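Local coordinates for type III CBASS phage resistance system CD-NTase-associated protein Cap8 (Pseudomonas aeruginosa, PDB 6P8P) that probably acts as a HORMA-domain regulator of a bacterial cGAS-like nucleotidyltransferase in CBASS immunity against bacteriophages, at residues A[47-50]-A[51-55]; A[108-111]-A[112-115]. The protein carries 2 engineered substitutions. All coordinates share one frame; numbering follows the deposited sequence.

Contact 1 of 2, residues A[47-50]-A[51-55]. With CA (calcium ion), chain E.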
loop_
_atom_site.group_PDB
_atom_site.type_symbol
_atom_site.label_atom_id
_atom_site.label_comp_id
_atom_site.label_asym_id
_atom_site.label_seq_id
_atom_site.Cartn_x
_atom_site.Cartn_y
_atom_site.Cartn_z
ATOM N N ALA A 47 -0.537 5.082 0.778
ATOM C CA ALA A 47 -1.547 6.092 1.053
ATOM C C ALA A 47 -2.939 5.600 0.693
ATOM O O ALA A 47 -3.896 5.782 1.463
ATOM C CB ALA A 47 -1.206 7.363 0.282
ATOM N N ALA A 48 -3.069 4.950 -0.470
ATOM C CA ALA A 48 -4.345 4.359 -0.844
ATOM C C ALA A 48 -4.768 3.280 0.139
ATOM O O ALA A 48 -5.952 3.136 0.442
ATOM C CB ALA A 48 -4.257 3.815 -2.272
ATOM N N SER A 49 -3.824 2.490 0.639
ATOM C CA SER A 49 -4.183 1.485 1.632
ATOM C C SER A 49 -4.833 2.116 2.852
ATOM O O SER A 49 -5.844 1.615 3.359
ATOM C CB SER A 49 -2.925 0.705 2.051
ATOM O OG SER A 49 -3.187 -0.256 3.081
ATOM N N LEU A 50 -4.263 3.218 3.322
ATOM C CA LEU A 50 -4.787 3.897 4.500
ATOM C C LEU A 50 -6.149 4.519 4.220
ATOM O O LEU A 50 -7.026 4.519 5.084
ATOM C CB LEU A 50 -3.795 4.976 4.955
ATOM C CG LEU A 50 -2.451 4.472 5.453
ATOM C CD1 LEU A 50 -1.471 5.642 5.592
ATOM C CD2 LEU A 50 -2.607 3.714 6.746
ATOM N N ILE A 51 -6.325 5.099 3.035
ATOM C CA ILE A 51 -7.628 5.629 2.654
ATOM C C ILE A 51 -8.664 4.519 2.600
ATOM O O ILE A 51 -9.798 4.687 3.061
ATOM C CB ILE A 51 -7.519 6.377 1.315
ATOM C CG1 ILE A 51 -6.689 7.634 1.511
ATOM C CG2 ILE A 51 -8.893 6.682 0.760
ATOM C CD1 ILE A 51 -6.207 8.256 0.205
ATOM N N ALA A 52 -8.297 3.369 2.038
ATOM C CA ALA A 52 -9.236 2.258 1.974
ATOM C C ALA A 52 -9.650 1.802 3.368
ATOM O O ALA A 52 -10.749 1.265 3.544
ATOM C CB ALA A 52 -8.616 1.090 1.179
ATOM N N ASP A 53 -8.783 1.972 4.357
ATOM C CA ASP A 53 -9.097 1.669 5.748
ATOM C C ASP A 53 -9.775 2.830 6.468
ATOM O O ASP A 53 -10.012 2.729 7.677
ATOM C CB ASP A 53 -7.820 1.243 6.478
ATOM C CG ASP A 53 -7.361 -0.190 6.059
ATOM O OD1 ASP A 53 -8.238 -1.031 5.777
ATOM O OD2 ASP A 53 -6.137 -0.465 6.011
ATOM N N GLN A 54 -10.106 3.902 5.737
ATOM C CA GLN A 54 -10.809 5.094 6.259
ATOM C C GLN A 54 -10.012 5.810 7.334
ATOM O O GLN A 54 -10.572 6.536 8.180
ATOM C CB GLN A 54 -12.212 4.758 6.782
ATOM C CG GLN A 54 -13.097 4.100 5.741
ATOM C CD GLN A 54 -14.568 4.106 6.093
ATOM O OE1 GLN A 54 -14.978 4.593 7.145
ATOM N NE2 GLN A 54 -15.364 3.584 5.200
ATOM N N ALA A 55 -8.690 5.691 7.267
ATOM C CA ALA A 55 -7.866 6.370 8.256
ATOM C C ALA A 55 -8.097 7.872 8.266
ATOM O O ALA A 55 -8.068 8.454 9.364
ATOM C CB ALA A 55 -6.385 6.059 8.037
HETATM CA CA CA E . -6.569 -2.670 5.133
HETATM O O HOH W 1 -3.709 0.407 5.647
HETATM O O HOH W 2 -6.441 -1.397 3.100
HETATM O O HOH W 3 -6.628 -2.999 7.583
HETATM O O HOH W 4 -4.191 -3.067 4.828
HETATM O O HOH W 5 -8.945 -3.423 4.826
#
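Ser-49 and Asp-53, one helical turn apart, turn their polar ends to the same side of the helix without touching: Ser-49 OG stops 4.2 Å from Asp-53 OD2. A water closes the gap, accepting a hydrogen bond from Ser-49 OG at 2.7 Å and donating one to Asp-53 OD2. The serine hydroxyl, swung opposite its own backbone N (chi1 177°), is also hydrogen-bonded to Ser-49 of the second subunit. A small hydroxyl suits this place, where the two chains come close together.

The Asp-53 carboxylate grips the calcium ion with both oxygens, OD1 and OD2 each lying 2.4 Å from the metal. OD2 also takes hydrogen bonds from the bridging water and from the side-chain NE2 of Gln-110; with both oxygens on the metal, the carboxylate's rotation is fixed. Four waters also coordinate the ion, one of which hydrogen-bonds to Ser-49 O. Asp-53 of the second subunit binds the same calcium, which would offset the repulsion expected between two carboxylates brought this close.

Leu-50 and Ile-51 give the turn an apolar side. Leu-50 packs on Leu-104 and Cys-106 of strand 101-106, while its CB meets Ala-55 CB at 4.2 Å. Ile-51, with CG1 beside its backbone N, lays CG1 3.4 Å from Ala-47 O and packs on helix 17-29. The short side chains of Ala-48 and Ala-52 let Trp-113 of the second subunit lie close.

Ala-52 N makes a regular helical bond to Ala-48 O, and Asp-53 N still bonds to Ser-49 O, though less straight (140°). Gln-54 then turns the chain with a positive phi of 62°, Ala-55 N reaches back to Leu-50 O at 3.0 Å, and Gln-54 N bonds to Ile-51 O. This pairing is a Schellman motif, here ending helix 44-52 beside a calcium site shared by two subunits.

Contact 2 of 2, residues A[108-111]-A[112-115]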
loop_
_atom_site.group_PDB
_atom_site.type_symbol
_atom_site.label_atom_id
_atom_site.label_comp_id
_atom_site.label_asym_id
_atom_site.label_seq_id
_atom_site.Cartn_x
_atom_site.Cartn_y
_atom_site.Cartn_z
ATOM N N LYS A 108 -2.873 2.388 14.790
ATOM C CA LYS A 108 -1.625 2.110 15.491
ATOM C C LYS A 108 -1.096 0.721 15.163
ATOM O O LYS A 108 0.122 0.541 15.043
ATOM C CB LYS A 108 -1.814 2.270 17.000
ATOM C CG LYS A 108 -0.508 2.228 17.802
ATOM C CD LYS A 108 -0.764 2.473 19.306
ATOM C CE LYS A 108 0.519 2.279 20.109
ATOM N NZ LYS A 108 0.240 2.178 21.569
ATOM N N GLU A 109 -1.989 -0.255 14.976
ATOM C CA GLU A 109 -1.555 -1.629 14.739
ATOM C C GLU A 109 -0.861 -1.800 13.393
ATOM O O GLU A 109 -0.113 -2.767 13.212
ATOM C CB GLU A 109 -2.741 -2.602 14.826
ATOM C CG GLU A 109 -3.813 -2.455 13.764
ATOM C CD GLU A 109 -4.650 -3.732 13.610
ATOM O OE1 GLU A 109 -5.844 -3.643 13.246
ATOM O OE2 GLU A 109 -4.110 -4.834 13.857
ATOM N N GLN A 110 -1.094 -0.897 12.442
ATOM C CA GLN A 110 -0.435 -0.971 11.143
ATOM C C GLN A 110 0.786 -0.066 11.048
ATOM O O GLN A 110 1.435 -0.035 10.009
ATOM C CB GLN A 110 -1.440 -0.641 10.040
ATOM C CG GLN A 110 -2.592 -1.677 9.947
ATOM C CD GLN A 110 -3.392 -1.586 8.657
ATOM O OE1 GLN A 110 -2.949 -2.030 7.582
ATOM N NE2 GLN A 110 -4.587 -1.011 8.756
ATOM N N LEU A 111 1.129 0.665 12.106
ATOM C CA LEU A 111 2.173 1.666 11.960
ATOM C C LEU A 111 3.508 1.030 11.613
ATOM O O LEU A 111 4.335 1.634 10.923
ATOM C CB LEU A 111 2.339 2.472 13.250
ATOM C CG LEU A 111 1.603 3.765 13.413
ATOM C CD1 LEU A 111 2.006 4.366 14.808
ATOM C CD2 LEU A 111 1.874 4.724 12.300
ATOM N N GLY A 112 3.772 -0.153 12.147
ATOM C CA GLY A 112 5.038 -0.815 11.891
ATOM C C GLY A 112 5.309 -0.974 10.413
ATOM O O GLY A 112 6.332 -0.508 9.897
ATOM N N TRP A 113 4.382 -1.609 9.696
ATOM C CA TRP A 113 4.619 -1.824 8.274
ATOM C C TRP A 113 4.492 -0.523 7.494
ATOM O O TRP A 113 5.270 -0.278 6.567
ATOM C CB TRP A 113 3.693 -2.922 7.732
ATOM C CG TRP A 113 2.317 -2.560 7.242
ATOM C CD1 TRP A 113 1.125 -2.775 7.889
ATOM C CD2 TRP A 113 1.988 -1.999 5.964
ATOM N NE1 TRP A 113 0.084 -2.343 7.091
ATOM C CE2 TRP A 113 0.591 -1.862 5.914
ATOM C CE3 TRP A 113 2.746 -1.570 4.870
ATOM C CZ2 TRP A 113 -0.068 -1.342 4.796
ATOM C CZ3 TRP A 113 2.092 -1.076 3.773
ATOM C CH2 TRP A 113 0.705 -0.942 3.753
ATOM N N VAL A 114 3.566 0.345 7.892
ATOM C CA VAL A 114 3.351 1.569 7.125
ATOM C C VAL A 114 4.559 2.481 7.216
ATOM O O VAL A 114 4.977 3.056 6.212
ATOM C CB VAL A 114 2.063 2.252 7.597
ATOM C CG1 VAL A 114 1.988 3.663 7.044
ATOM C CG2 VAL A 114 0.884 1.436 7.150
ATOM N N GLN A 115 5.113 2.678 8.417
ATOM C CA GLN A 115 6.245 3.589 8.541
ATOM C C GLN A 115 7.452 3.066 7.776
ATOM O O GLN A 115 8.153 3.840 7.115
ATOM C CB GLN A 115 6.580 3.831 10.019
ATOM C CG GLN A 115 5.450 4.568 10.744
ATOM C CD GLN A 115 5.792 4.991 12.162
ATOM O OE1 GLN A 115 5.432 6.093 12.618
ATOM N NE2 GLN A 115 6.468 4.116 12.877
HETATM O O HOH W 6 2.466 -3.098 11.548
HETATM O O HOH W 7 2.539 -1.985 14.130
#
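Gln-110 and Trp-113 lie side by side at the N-terminal end of helix 111-119 of this HORMA domain. Among side-chain hydrogen bonds, Trp-113 NE1 gives its N-H to Gln-110 OE1 over 3.1 Å. The bond is nearly straight (166°), and the oxygen sits at the indole edge in the ring plane, although the amide itself is turned 40° from the ring. Glutamine suits the position because its amide has two polar ends: the acceptor meets the indole N-H, and a donor remains for the nearby calcium site.

Backbone bonds wind the turn: Val-114 N to Gln-110 O at 3.0 Å, and Gln-115 N to Leu-111 O at 2.8 Å. Two waters bridge Glu-109 O to amides of the first turn; both donate to that oxygen, and one accepts from Gly-112 N, the other from Trp-113 N.

Apolar contacts come from Leu-111 and Val-114, which pack on strands 101-106 and 125-129. Leu-111 CD2 also touches the aliphatic Gln-115 CG at 3.9 Å. The indole is covered on one face by its chain neighbour, with Val-114 CG2 standing 3.5 Å above the ring plane, over its centre.

Overall arrangement
Contact 1 closes helix 44-52 and contact 2 opens helix 111-119, following it along the chain; strands 61-64, 69-75 and 101-106 of the mixed sheet come between them. Their centres lie 12 Å apart, on the same side of the centre of the chain. Within one subunit Ser-49 OG packs against Trp-113 CZ2 at 3.7 Å, and Leu-50 CD2 nears Val-114 CG2 at 4.2 Å. Both contacts also touch the second subunit. A helix end, a helix start and the calcium ion thus form part of the interface between the two copies of this HORMA-domain protein in the crystal.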